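Local coordinates for protein superoxide dismutase [Mn/Fe] (Aeropyrum pernix, PDB 3AK2) that catalyses the dismutation of superoxide to molecular oxygen and hydrogen peroxide, working with either manganese or iron at its active site and holding manganese here, at residues H35-T38 against Y39-A43; R67-S70 against F71-G75; G109-E112 against K113-A116; A134-P137 against L138-E141; V183-W186 against W187-V190. All blocks are in the same frame, centred on the assembly; numbering follows the deposited sequence.

Contact 1 (H35-T38 against Y39-A43); sequences HHNT and YVKGA. With EDO (1,2-ethanediol), chain I.
Tyr39 folds back under the preceding turn of helix 25-54 and sets its ring against the carbonyl oxygen of His35. A tight first torsion (chi1 -49°) keeps CG beside the backbone N, and it brings one ring face, toward its rim, against that oxygen; His35 O is 3.1 Å from Tyr39 CD2. The same oxygen also takes the helical bond from Tyr39 N, at 3.2 Å, so ring and backbone of one residue bear on a single acceptor. At the far end of the ring a water lies between Tyr39 OH and His35 ND1, at doubtfully short range from both and with no direction decided, and it donates to O2 of a bound 1,2-ethanediol at 2.7 Å. That O2 lies 2.9 Å from His35 ND1 in a hydrogen bond either could donate. This is probably the approach to the active site: the Tyr39 side chain is about 5 Å from the manganese, and His35 NE2 bonds Tyr172 OH of the second subunit, as in the histidine-tyrosine gateway of iron and manganese superoxide dismutases.

Thr38 and Lys41 work on the outer side of the helix. Thr38 OG1 is hydrogen-bonded to Lys34 O and packs 3.4 Å from C1 of the ethanediol. Lys41 rises from the next turn and bends at chi3 (-60°) to arch back over the backbone, with CG 3.3 Å from Asn37 O and CE 3.6 Å from Thr38 CA. Gly42 N closes on Thr38 O in the regular helical bond.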
loop_
_atom_site.group_PDB
_atom_site.type_symbol
_atom_site.label_atom_id
_atom_site.label_comp_id
_atom_site.label_asym_id
_atom_site.label_seq_id
_atom_site.Cartn_x
_atom_site.Cartn_y
_atom_site.Cartn_z
ATOM N N HIS A 35 10.825 -5.465 -19.162
ATOM C CA HIS A 35 9.978 -5.481 -17.972
ATOM C C HIS A 35 9.617 -6.886 -17.494
ATOM O O HIS A 35 9.903 -7.243 -16.353
ATOM C CB HIS A 35 8.741 -4.607 -18.170
ATOM C CG HIS A 35 9.072 -3.174 -18.429
ATOM N ND1 HIS A 35 9.490 -2.321 -17.431
ATOM C CD2 HIS A 35 9.091 -2.452 -19.573
ATOM C CE1 HIS A 35 9.734 -1.129 -17.947
ATOM N NE2 HIS A 35 9.502 -1.183 -19.246
ATOM N N HIS A 36 9.011 -7.695 -18.355
ATOM C CA HIS A 36 8.621 -9.025 -17.912
ATOM C C HIS A 36 9.860 -9.816 -17.471
ATOM O O HIS A 36 9.854 -10.450 -16.414
ATOM C CB HIS A 36 7.817 -9.766 -18.982
ATOM C CG HIS A 36 7.196 -11.043 -18.496
ATOM N ND1 HIS A 36 6.367 -11.812 -19.283
ATOM C CD2 HIS A 36 7.286 -11.686 -17.306
ATOM C CE1 HIS A 36 5.979 -12.876 -18.603
ATOM N NE2 HIS A 36 6.524 -12.825 -17.400
ATOM N N ASN A 37 10.933 -9.745 -18.255
ATOM C CA ASN A 37 12.183 -10.424 -17.899
ATOM C C ASN A 37 12.683 -10.042 -16.508
ATOM O O ASN A 37 13.145 -10.893 -15.744
ATOM C CB ASN A 37 13.272 -10.143 -18.936
ATOM C CG ASN A 37 14.401 -11.157 -18.888
ATOM O OD1 ASN A 37 14.169 -12.358 -18.746
ATOM N ND2 ASN A 37 15.632 -10.677 -19.010
ATOM N N THR A 38 12.576 -8.760 -16.179
ATOM C CA THR A 38 13.014 -8.261 -14.879
ATOM C C THR A 38 12.225 -8.901 -13.734
ATOM O O THR A 38 12.798 -9.236 -12.698
ATOM C CB THR A 38 12.952 -6.720 -14.835
ATOM O OG1 THR A 38 13.950 -6.190 -15.715
ATOM C CG2 THR A 38 13.200 -6.183 -13.432
ATOM N N TYR A 39 10.921 -9.087 -13.923
ATOM C CA TYR A 39 10.114 -9.716 -12.873
ATOM C C TYR A 39 10.477 -11.184 -12.691
ATOM O O TYR A 39 10.568 -11.676 -11.563
ATOM C CB TYR A 39 8.614 -9.546 -13.128
ATOM C CG TYR A 39 8.213 -8.124 -13.442
ATOM C CD1 TYR A 39 8.633 -7.062 -12.642
ATOM C CD2 TYR A 39 7.409 -7.843 -14.542
ATOM C CE1 TYR A 39 8.270 -5.753 -12.944
ATOM C CE2 TYR A 39 7.045 -6.550 -14.851
ATOM C CZ TYR A 39 7.474 -5.512 -14.056
ATOM O OH TYR A 39 7.087 -4.230 -14.375
ATOM N N VAL A 40 10.716 -11.883 -13.796
ATOM C CA VAL A 40 11.169 -13.267 -13.722
ATOM C C VAL A 40 12.463 -13.348 -12.909
ATOM O O VAL A 40 12.564 -14.131 -11.963
ATOM C CB VAL A 40 11.375 -13.875 -15.128
ATOM C CG1 VAL A 40 11.973 -15.280 -15.034
ATOM C CG2 VAL A 40 10.056 -13.902 -15.892
ATOM N N LYS A 41 13.442 -12.523 -13.270
ATOM C CA LYS A 41 14.717 -12.494 -12.552
ATOM C C LYS A 41 14.532 -12.137 -11.076
ATOM O O LYS A 41 15.161 -12.740 -10.210
ATOM C CB LYS A 41 15.683 -11.499 -13.196
ATOM C CG LYS A 41 16.099 -11.838 -14.623
ATOM C CD LYS A 41 17.038 -10.774 -15.202
ATOM C CE LYS A 41 16.429 -9.373 -15.253
ATOM N NZ LYS A 41 15.789 -9.057 -16.560
ATOM N N GLY A 42 13.675 -11.156 -10.799
ATOM C CA GLY A 42 13.424 -10.721 -9.431
ATOM C C GLY A 42 12.793 -11.798 -8.570
ATOM O O GLY A 42 13.119 -11.925 -7.388
ATOM N N ALA A 43 11.879 -12.569 -9.155
ATOM C CA ALA A 43 11.231 -13.653 -8.425
ATOM C C ALA A 43 12.244 -14.745 -8.098
ATOM O O ALA A 43 12.298 -15.234 -6.965
ATOM C CB ALA A 43 10.057 -14.209 -9.223
HETATM C C1 EDO I . 13.302 -3.121 -16.951
HETATM O O1 EDO I . 14.584 -2.494 -17.068
HETATM C C2 EDO I . 12.821 -3.004 -15.506
HETATM O O2 EDO I . 11.394 -3.125 -15.467
HETATM O O HOH W 1 8.807 -2.529 -14.992
#

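Contact 2 (R67-S70 against F71-G75); sequences RDFS and FNYAG
Phe69 and Tyr73 both swing CG away from the backbone N (chi1 173° and 176°), and one turn apart on helix 62-82 this sends the two side chains the same way, side by side. The rings, 32° from parallel, meet obliquely. Tyr73 CB sits over the face of the Phe69 ring, 3.9 Å from the centroid of that ring in a CH-pi contact, while Phe69 CZ comes within 3.8 Å of Tyr73 CD1. Beyond them Tyr73 OH bonds Asp136 of the third subunit, which places this side of the helix at a subunit interface.

This is the second long helix of the alpha-hairpin domain, lying against helix 25-54, and its buried side is polar as well as greasy. Asn72 keeps CG beside its own N (chi1 -71°), which lets ND2 curl back to Asp68 O at 2.9 Å. Asn72 N grips the same oxygen at 3.1 Å, from the opposite face of the carbonyl plane, so the carbonyl has two donors, and the ND2 bond restrains the rotation of the amide. ND2 also lies in the plane of the Phe71 ring, at its edge. Ser70 O takes Ala74 N at 3.0 Å, and Ser70 OG turns outward to Leu153 O of the third subunit. Gly75 O, one turn short of the metal ligand His79, accepts from His79 ND1 and would help to orient it.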
loop_
_atom_site.group_PDB
_atom_site.type_symbol
_atom_site.label_atom_id
_atom_site.label_comp_id
_atom_site.label_asym_id
_atom_site.label_seq_id
_atom_site.Cartn_x
_atom_site.Cartn_y
_atom_site.Cartn_z
ATOM N N ARG A 67 8.446 -9.463 0.398
ATOM C CA ARG A 67 7.928 -8.339 -0.380
ATOM C C ARG A 67 8.486 -8.351 -1.807
ATOM O O ARG A 67 7.748 -8.094 -2.762
ATOM C CB ARG A 67 8.238 -7.011 0.307
ATOM C CG ARG A 67 7.280 -6.644 1.429
ATOM C CD ARG A 67 7.828 -5.487 2.244
ATOM N NE ARG A 67 6.849 -4.978 3.200
ATOM C CZ ARG A 67 7.128 -4.109 4.167
ATOM N NH1 ARG A 67 8.375 -3.675 4.337
ATOM N NH2 ARG A 67 6.161 -3.687 4.974
ATOM N N ASP A 68 9.773 -8.672 -1.943
ATOM C CA ASP A 68 10.414 -8.780 -3.254
ATOM C C ASP A 68 9.801 -9.929 -4.049
ATOM O O ASP A 68 9.499 -9.786 -5.243
ATOM C CB ASP A 68 11.917 -9.037 -3.125
ATOM C CG ASP A 68 12.686 -7.864 -2.546
ATOM O OD1 ASP A 68 12.157 -6.736 -2.450
ATOM O OD2 ASP A 68 13.863 -8.099 -2.198
ATOM N N PHE A 69 9.637 -11.078 -3.396
ATOM C CA PHE A 69 9.002 -12.218 -4.042
ATOM C C PHE A 69 7.580 -11.876 -4.483
ATOM O O PHE A 69 7.205 -12.143 -5.620
ATOM C CB PHE A 69 8.988 -13.462 -3.146
ATOM C CG PHE A 69 8.186 -14.590 -3.729
ATOM C CD1 PHE A 69 6.900 -14.857 -3.269
ATOM C CD2 PHE A 69 8.698 -15.353 -4.777
ATOM C CE1 PHE A 69 6.147 -15.886 -3.834
ATOM C CE2 PHE A 69 7.942 -16.377 -5.343
ATOM C CZ PHE A 69 6.672 -16.637 -4.863
ATOM N N SER A 70 6.801 -11.276 -3.592
ATOM C CA SER A 70 5.427 -10.917 -3.898
ATOM C C SER A 70 5.340 -10.066 -5.158
ATOM O O SER A 70 4.600 -10.390 -6.087
ATOM C CB SER A 70 4.813 -10.164 -2.721
ATOM O OG SER A 70 3.589 -9.557 -3.097
ATOM N N PHE A 71 6.097 -8.972 -5.196
ATOM C CA PHE A 71 6.015 -8.056 -6.327
ATOM C C PHE A 71 6.424 -8.720 -7.636
ATOM O O PHE A 71 5.735 -8.586 -8.654
ATOM C CB PHE A 71 6.885 -6.829 -6.072
ATOM C CG PHE A 71 6.979 -5.893 -7.247
ATOM C CD1 PHE A 71 5.967 -4.973 -7.507
ATOM C CD2 PHE A 71 8.078 -5.933 -8.094
ATOM C CE1 PHE A 71 6.060 -4.106 -8.599
ATOM C CE2 PHE A 71 8.178 -5.071 -9.188
ATOM C CZ PHE A 71 7.166 -4.162 -9.437
ATOM N N ASN A 72 7.548 -9.426 -7.612
ATOM C CA ASN A 72 8.095 -9.974 -8.841
ATOM C C ASN A 72 7.363 -11.213 -9.322
ATOM O O ASN A 72 7.113 -11.357 -10.525
ATOM C CB ASN A 72 9.593 -10.206 -8.702
ATOM C CG ASN A 72 10.364 -8.913 -8.657
ATOM O OD1 ASN A 72 10.527 -8.240 -9.674
ATOM N ND2 ASN A 72 10.831 -8.544 -7.466
ATOM N N TYR A 73 6.982 -12.091 -8.396
ATOM C CA TYR A 73 6.131 -13.214 -8.762
ATOM C C TYR A 73 4.824 -12.704 -9.374
ATOM O O TYR A 73 4.394 -13.173 -10.433
ATOM C CB TYR A 73 5.827 -14.120 -7.567
ATOM C CG TYR A 73 4.864 -15.230 -7.935
ATOM C CD1 TYR A 73 5.329 -16.460 -8.397
ATOM C CD2 TYR A 73 3.487 -15.029 -7.857
ATOM C CE1 TYR A 73 4.435 -17.475 -8.755
ATOM C CE2 TYR A 73 2.594 -16.026 -8.221
ATOM C CZ TYR A 73 3.069 -17.243 -8.667
ATOM O OH TYR A 73 2.152 -18.227 -9.006
ATOM N N ALA A 74 4.200 -11.736 -8.713
ATOM C CA ALA A 74 2.977 -11.154 -9.235
ATOM C C ALA A 74 3.194 -10.567 -10.632
ATOM O O ALA A 74 2.381 -10.776 -11.527
ATOM C CB ALA A 74 2.442 -10.114 -8.288
ATOM N N GLY A 75 4.282 -9.826 -10.830
ATOM C CA GLY A 75 4.571 -9.271 -12.148
ATOM C C GLY A 75 4.684 -10.376 -13.177
ATOM O O GLY A 75 4.150 -10.281 -14.285
#

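Contact 3 (G109-E112 against K113-A116); sequences GGFE and KFKA
Gly110 stands at the N-cap of helix 111-123, with Gly109 before it at positive phi (77°), and its carbonyl oxygen takes the helix's first bond here, from Phe114 N at 3.1 Å. A water ties the same turn together on the outside, donating to Gly109 O and accepting from Lys113 N at 3.0 Å. Lys113 CD runs back past the turn, 3.6 Å from Gly109 O, before its amine reaches Leu54 O of the third subunit.

Phe111 is the centre of the side-chain packing. Its CG stands anti to the backbone N (chi1 -178°), which carries the ring forward along the helix, where Phe114 and Lys115 both meet it from one side. Against Phe114 it lies obliquely, the planes 42° apart, with Phe111 CD1 3.9 Å from Phe114 CD2. Phe114 in turn offers its ring edge, in plane, to Phe111 O. Lys115 crosses the ring on that same side, fully extended, CB standing above the face toward the rim and CD 3.9 Å from Phe111 CE2. The long arm puts the amine near Glu112, but not on it: Lys115 NZ and Glu112 OE1 are 5.1 Å apart, and a water fills the step, accepting from Lys115 NZ at 2.9 Å and donating to OE1. That amine also makes a cation-pi contact with Trp187.

Gly109 ends helix 98-108 with its positive phi and Gly110 N-caps helix 111-123, so the two glycines join consecutive helices of the C-terminal domain of an iron/manganese superoxide dismutase.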
loop_
_atom_site.group_PDB
_atom_site.type_symbol
_atom_site.label_atom_id
_atom_site.label_comp_id
_atom_site.label_asym_id
_atom_site.label_seq_id
_atom_site.Cartn_x
_atom_site.Cartn_y
_atom_site.Cartn_z
ATOM N N GLY A 109 -25.208 -7.496 -17.226
ATOM C CA GLY A 109 -26.304 -7.029 -18.070
ATOM C C GLY A 109 -25.895 -6.858 -19.523
ATOM O O GLY A 109 -26.438 -6.010 -20.232
ATOM N N GLY A 110 -24.931 -7.660 -19.965
ATOM C CA GLY A 110 -24.524 -7.665 -21.367
ATOM C C GLY A 110 -23.137 -7.110 -21.622
ATOM O O GLY A 110 -22.520 -6.504 -20.736
ATOM N N PHE A 111 -22.651 -7.310 -22.844
ATOM C CA PHE A 111 -21.273 -6.963 -23.184
ATOM C C PHE A 111 -20.946 -5.475 -23.082
ATOM O O PHE A 111 -19.883 -5.115 -22.579
ATOM C CB PHE A 111 -20.870 -7.500 -24.561
ATOM C CG PHE A 111 -19.442 -7.204 -24.908
ATOM C CD1 PHE A 111 -18.413 -7.900 -24.285
ATOM C CD2 PHE A 111 -19.119 -6.202 -25.817
ATOM C CE1 PHE A 111 -17.087 -7.623 -24.578
ATOM C CE2 PHE A 111 -17.792 -5.915 -26.116
ATOM C CZ PHE A 111 -16.775 -6.629 -25.495
ATOM N N GLU A 112 -21.839 -4.612 -23.554
ATOM C CA GLU A 112 -21.565 -3.176 -23.511
ATOM C C GLU A 112 -21.470 -2.633 -22.081
ATOM O O GLU A 112 -20.598 -1.815 -21.786
ATOM C CB GLU A 112 -22.572 -2.378 -24.351
ATOM C CG GLU A 112 -22.502 -2.658 -25.858
ATOM C CD GLU A 112 -21.124 -2.410 -26.473
ATOM O OE1 GLU A 112 -20.446 -1.429 -26.092
ATOM O OE2 GLU A 112 -20.722 -3.200 -27.353
ATOM N N LYS A 113 -22.353 -3.098 -21.201
ATOM C CA LYS A 113 -22.293 -2.714 -19.788
ATOM C C LYS A 113 -21.001 -3.216 -19.133
ATOM O O LYS A 113 -20.347 -2.472 -18.395
ATOM C CB LYS A 113 -23.523 -3.206 -19.024
ATOM C CG LYS A 113 -24.793 -2.395 -19.283
ATOM C CD LYS A 113 -25.958 -2.893 -18.429
ATOM C CE LYS A 113 -27.244 -2.120 -18.716
ATOM N NZ LYS A 113 -27.115 -0.675 -18.377
ATOM N N PHE A 114 -20.634 -4.466 -19.422
ATOM C CA PHE A 114 -19.367 -5.032 -18.947
ATOM C C PHE A 114 -18.168 -4.231 -19.454
ATOM O O PHE A 114 -17.270 -3.886 -18.683
ATOM C CB PHE A 114 -19.223 -6.499 -19.373
ATOM C CG PHE A 114 -17.791 -6.967 -19.452
ATOM C CD1 PHE A 114 -17.105 -7.353 -18.303
ATOM C CD2 PHE A 114 -17.120 -6.992 -20.673
ATOM C CE1 PHE A 114 -15.777 -7.763 -18.372
ATOM C CE2 PHE A 114 -15.793 -7.395 -20.748
ATOM C CZ PHE A 114 -15.123 -7.787 -19.595
ATOM N N LYS A 115 -18.152 -3.951 -20.756
ATOM C CA LYS A 115 -17.036 -3.257 -21.384
ATOM C C LYS A 115 -16.839 -1.875 -20.764
ATOM O O LYS A 115 -15.711 -1.473 -20.469
ATOM C CB LYS A 115 -17.261 -3.143 -22.895
ATOM C CG LYS A 115 -16.141 -2.437 -23.628
ATOM C CD LYS A 115 -16.365 -2.442 -25.129
ATOM C CE LYS A 115 -15.307 -1.619 -25.832
ATOM N NZ LYS A 115 -15.504 -1.614 -27.308
ATOM N N ALA A 116 -17.939 -1.159 -20.552
ATOM C CA ALA A 116 -17.877 0.163 -19.944
ATOM C C ALA A 116 -17.302 0.100 -18.528
ATOM O O ALA A 116 -16.495 0.946 -18.147
ATOM C CB ALA A 116 -19.258 0.812 -19.940
HETATM O O HOH W 2 -24.928 -4.382 -22.081
HETATM O O HOH W 3 -18.151 -0.430 -27.530
#

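Contact 4 (A134-P137 against L138-E141); sequences AFDP and LTEE
Asp136 sends its side chain across the turn to Leu138 and Thr139. With CG anti to the backbone N (chi1 174°), CB already lies 3.4 Å from Glu141 O. CG comes next, 3.3 Å from Thr139 OG1. At the tip the two oxygens part company: OD1 accepts from Thr139 OG1 at 2.8 Å, and OD2 accepts from Leu138 N at 2.9 Å and touches Leu138 CB. Both donors approach from the same face of the carboxylate, well out of its plane (57° and 59°). The bond from Asp136 OD2 to Leu138 N makes an Asx turn, and the threonine hydroxyl pins the other oxygen, so the carboxylate is held by both ends.

The backbone closes the turn as well. Asp136 N bonds Glu141 O at 2.8 Å, while Asp136 O receives only weak bonds, from Thr139 N and Glu140 N. Glu140 and Glu141 both stand opposite Asp136, a G1 beta bulge, with Glu140 in the left-handed region. Glu140 lies alongside Phe135: the ring's CZ comes to 3.3 Å from Glu140 CA and 3.6 Å from its CB.

The turn links strand 129-136, the middle strand of its sheet, to strand 141-148, an outer one. Phe135 points from it into helix 192-205, onto Leu199, Ala202 and Leu203. On the other side the Asp136 carboxylate accepts from the hydroxyls of Tyr7 and Tyr73 of the third subunit, fitting the turn into the subunit interface.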
loop_
_atom_site.group_PDB
_atom_site.type_symbol
_atom_site.label_atom_id
_atom_site.label_comp_id
_atom_site.label_asym_id
_atom_site.label_seq_id
_atom_site.Cartn_x
_atom_site.Cartn_y
_atom_site.Cartn_z
ATOM N N ALA A 134 -11.977 -11.487 -13.101
ATOM C CA ALA A 134 -11.630 -12.696 -12.380
ATOM C C ALA A 134 -12.830 -13.604 -12.184
ATOM O O ALA A 134 -13.976 -13.149 -12.195
ATOM C CB ALA A 134 -11.004 -12.350 -11.026
ATOM N N PHE A 135 -12.539 -14.888 -12.015
ATOM C CA PHE A 135 -13.521 -15.880 -11.616
ATOM C C PHE A 135 -13.443 -16.081 -10.106
ATOM O O PHE A 135 -12.379 -16.378 -9.563
ATOM C CB PHE A 135 -13.260 -17.202 -12.341
ATOM C CG PHE A 135 -14.288 -18.266 -12.071
ATOM C CD1 PHE A 135 -15.470 -18.302 -12.799
ATOM C CD2 PHE A 135 -14.066 -19.243 -11.104
ATOM C CE1 PHE A 135 -16.420 -19.294 -12.569
ATOM C CE2 PHE A 135 -15.012 -20.236 -10.868
ATOM C CZ PHE A 135 -16.186 -20.259 -11.606
ATOM N N ASP A 136 -14.575 -15.909 -9.434
ATOM C CA ASP A 136 -14.668 -16.067 -7.988
ATOM C C ASP A 136 -15.017 -17.512 -7.623
ATOM O O ASP A 136 -16.126 -17.959 -7.904
ATOM C CB ASP A 136 -15.722 -15.094 -7.442
ATOM C CG ASP A 136 -15.993 -15.276 -5.960
ATOM O OD1 ASP A 136 -16.992 -14.694 -5.486
ATOM O OD2 ASP A 136 -15.228 -15.983 -5.274
ATOM N N PRO A 137 -14.087 -18.244 -6.976
ATOM C CA PRO A 137 -14.367 -19.642 -6.625
ATOM C C PRO A 137 -15.499 -19.805 -5.608
ATOM O O PRO A 137 -16.107 -20.870 -5.551
ATOM C CB PRO A 137 -13.044 -20.126 -6.021
ATOM C CG PRO A 137 -12.372 -18.883 -5.531
ATOM C CD PRO A 137 -12.742 -17.829 -6.533
ATOM N N LEU A 138 -15.777 -18.769 -4.817
ATOM C CA LEU A 138 -16.803 -18.859 -3.775
ATOM C C LEU A 138 -18.228 -18.820 -4.325
ATOM O O LEU A 138 -19.144 -19.389 -3.724
ATOM C CB LEU A 138 -16.618 -17.758 -2.723
ATOM C CG LEU A 138 -15.286 -17.694 -1.963
ATOM C CD1 LEU A 138 -15.361 -16.595 -0.923
ATOM C CD2 LEU A 138 -14.916 -19.016 -1.300
ATOM N N THR A 139 -18.407 -18.144 -5.457
ATOM C CA THR A 139 -19.726 -17.967 -6.067
ATOM C C THR A 139 -19.811 -18.515 -7.489
ATOM O O THR A 139 -20.896 -18.558 -8.072
ATOM C CB THR A 139 -20.130 -16.476 -6.124
ATOM O OG1 THR A 139 -19.154 -15.744 -6.878
ATOM C CG2 THR A 139 -20.260 -15.879 -4.725
ATOM N N GLU A 140 -18.670 -18.923 -8.042
ATOM C CA GLU A 140 -18.567 -19.362 -9.439
ATOM C C GLU A 140 -19.127 -18.315 -10.416
ATOM O O GLU A 140 -19.816 -18.635 -11.393
ATOM C CB GLU A 140 -19.173 -20.763 -9.630
ATOM C CG GLU A 140 -18.450 -21.819 -8.786
ATOM C CD GLU A 140 -18.804 -23.245 -9.157
ATOM O OE1 GLU A 140 -17.899 -23.977 -9.614
ATOM O OE2 GLU A 140 -19.977 -23.636 -8.990
ATOM N N GLU A 141 -18.797 -17.056 -10.126
ATOM C CA GLU A 141 -19.229 -15.896 -10.896
ATOM C C GLU A 141 -18.033 -15.020 -11.240
ATOM O O GLU A 141 -16.969 -15.128 -10.624
ATOM C CB GLU A 141 -20.198 -15.039 -10.079
ATOM C CG GLU A 141 -21.537 -15.661 -9.783
ATOM C CD GLU A 141 -22.547 -14.640 -9.302
ATOM O OE1 GLU A 141 -22.146 -13.596 -8.732
ATOM O OE2 GLU A 141 -23.756 -14.883 -9.494
#

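Contact 5 (V183-W186 against W187-V190); sequences VENW and WNVV
Trp186 drives the corner of its indole into the face of Trp187. CZ3 stands 3.7 Å above the plane of the Trp187 ring, over its centre, and the six-membered rings make an edge-to-face pair, 65° apart with centroids 5.0 Å apart. The face of Trp186 receives a bump of its own: the methyl CG2 of Val190 sits 3.5 Å from the centroid of its six-membered ring, almost on the normal, in a CH-pi contact. Beside it Val189 CG2 tucks against the backbone, 3.2 Å from Trp186 O. Trp187 turns back toward the helix, its CD1 lying 3.1 Å from Val183 O.

In the 3-10 turn that follows, Asn185 O is taken twice by Asn188, from N at 3.0 Å and from ND2 at 3.1 Å, both from the same face of the carbonyl plane. Val189 N closes the turn on Trp186 O.

The block leads from helix 179-186 toward helix 192-205. Trp186 lies on Leu162 and Ile164 of strand 159-165, with Val190 also on Leu162. Trp187 faces helix 111-123, meeting Phe118 and bonding Ser119 OG through NE1.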
loop_
_atom_site.group_PDB
_atom_site.type_symbol
_atom_site.label_atom_id
_atom_site.label_comp_id
_atom_site.label_asym_id
_atom_site.label_seq_id
_atom_site.Cartn_x
_atom_site.Cartn_y
_atom_site.Cartn_z
ATOM N N VAL A 183 -6.705 2.117 -23.520
ATOM C CA VAL A 183 -7.682 1.139 -23.038
ATOM C C VAL A 183 -8.757 0.876 -24.093
ATOM O O VAL A 183 -9.125 -0.275 -24.338
ATOM C CB VAL A 183 -8.321 1.594 -21.702
ATOM C CG1 VAL A 183 -9.487 0.692 -21.302
ATOM C CG2 VAL A 183 -7.268 1.644 -20.594
ATOM N N GLU A 184 -9.243 1.943 -24.723
ATOM C CA GLU A 184 -10.246 1.814 -25.778
ATOM C C GLU A 184 -9.728 0.980 -26.952
ATOM O O GLU A 184 -10.439 0.121 -27.480
ATOM C CB GLU A 184 -10.710 3.194 -26.256
ATOM C CG GLU A 184 -11.571 3.955 -25.244
ATOM C CD GLU A 184 -12.876 3.245 -24.911
ATOM O OE1 GLU A 184 -13.489 2.643 -25.820
ATOM O OE2 GLU A 184 -13.295 3.299 -23.736
ATOM N N ASN A 185 -8.481 1.228 -27.337
ATOM C CA ASN A 185 -7.853 0.505 -28.439
ATOM C C ASN A 185 -7.527 -0.953 -28.120
ATOM O O ASN A 185 -7.578 -1.814 -28.999
ATOM C CB ASN A 185 -6.605 1.244 -28.917
ATOM C CG ASN A 185 -6.924 2.313 -29.937
ATOM O OD1 ASN A 185 -7.182 2.012 -31.100
ATOM N ND2 ASN A 185 -6.902 3.570 -29.509
ATOM N N TRP A 186 -7.212 -1.224 -26.857
ATOM C CA TRP A 186 -6.847 -2.568 -26.408
ATOM C C TRP A 186 -7.935 -3.611 -26.683
ATOM O O TRP A 186 -7.631 -4.772 -26.960
ATOM C CB TRP A 186 -6.473 -2.525 -24.922
ATOM C CG TRP A 186 -6.314 -3.855 -24.243
ATOM C CD1 TRP A 186 -5.193 -4.635 -24.213
ATOM C CD2 TRP A 186 -7.303 -4.536 -23.465
ATOM N NE1 TRP A 186 -5.428 -5.768 -23.469
ATOM C CE2 TRP A 186 -6.715 -5.733 -22.998
ATOM C CE3 TRP A 186 -8.630 -4.252 -23.117
ATOM C CZ2 TRP A 186 -7.411 -6.646 -22.200
ATOM C CZ3 TRP A 186 -9.320 -5.158 -22.325
ATOM C CH2 TRP A 186 -8.706 -6.340 -21.872
ATOM N N TRP A 187 -9.200 -3.194 -26.640
ATOM C CA TRP A 187 -10.307 -4.106 -26.933
ATOM C C TRP A 187 -10.183 -4.779 -28.299
ATOM O O TRP A 187 -10.651 -5.899 -28.484
ATOM C CB TRP A 187 -11.649 -3.382 -26.827
ATOM C CG TRP A 187 -11.964 -2.983 -25.428
ATOM C CD1 TRP A 187 -11.837 -1.739 -24.882
ATOM C CD2 TRP A 187 -12.429 -3.837 -24.379
ATOM N NE1 TRP A 187 -12.203 -1.763 -23.556
ATOM C CE2 TRP A 187 -12.575 -3.038 -23.224
ATOM C CE3 TRP A 187 -12.744 -5.202 -24.305
ATOM C CZ2 TRP A 187 -13.018 -3.560 -22.004
ATOM C CZ3 TRP A 187 -13.187 -5.719 -23.092
ATOM C CH2 TRP A 187 -13.323 -4.896 -21.959
ATOM N N ASN A 188 -9.527 -4.101 -29.237
ATOM C CA ASN A 188 -9.365 -4.623 -30.594
ATOM C C ASN A 188 -8.386 -5.785 -30.720
ATOM O O ASN A 188 -8.306 -6.419 -31.776
ATOM C CB ASN A 188 -8.979 -3.492 -31.542
ATOM C CG ASN A 188 -10.052 -2.439 -31.643
ATOM O OD1 ASN A 188 -11.156 -2.708 -32.117
ATOM N ND2 ASN A 188 -9.741 -1.232 -31.189
ATOM N N VAL A 189 -7.651 -6.070 -29.644
ATOM C CA VAL A 189 -6.716 -7.200 -29.636
ATOM C C VAL A 189 -7.010 -8.255 -28.556
ATOM O O VAL A 189 -6.231 -9.187 -28.373
ATOM C CB VAL A 189 -5.222 -6.744 -29.556
ATOM C CG1 VAL A 189 -4.837 -5.900 -30.772
ATOM C CG2 VAL A 189 -4.934 -5.993 -28.252
ATOM N N VAL A 190 -8.137 -8.125 -27.859
ATOM C CA VAL A 190 -8.504 -9.109 -26.835
ATOM C C VAL A 190 -8.758 -10.477 -27.465
ATOM O O VAL A 190 -9.531 -10.599 -28.420
ATOM C CB VAL A 190 -9.732 -8.673 -26.002
ATOM C CG1 VAL A 190 -10.200 -9.804 -25.087
ATOM C CG2 VAL A 190 -9.404 -7.437 -25.189
#

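Contacts 1 and 2 lie on the two helices of the alpha-hairpin domain, centres about 9 Å apart, and touch directly: Asn72 CB reaches Ala43 N at 3.3 Å, and Tyr39 CE1 meets Phe71 CE2 at 3.8 Å. Both lie near the manganese, which His31, His79, Asp165 and His169 hold. The side chain of Phe71 is about 9 Å from the manganese ion. In the C-terminal domain contacts 3 and 5 are joined, Lys115 CE lying 3.6 Å from Trp187 CD1, and the side chain of Trp186 in contact 5 is about 11 Å from the manganese. Contact 4 is about 24 Å from contact 2, centre to centre, within the chain, yet both face the third subunit.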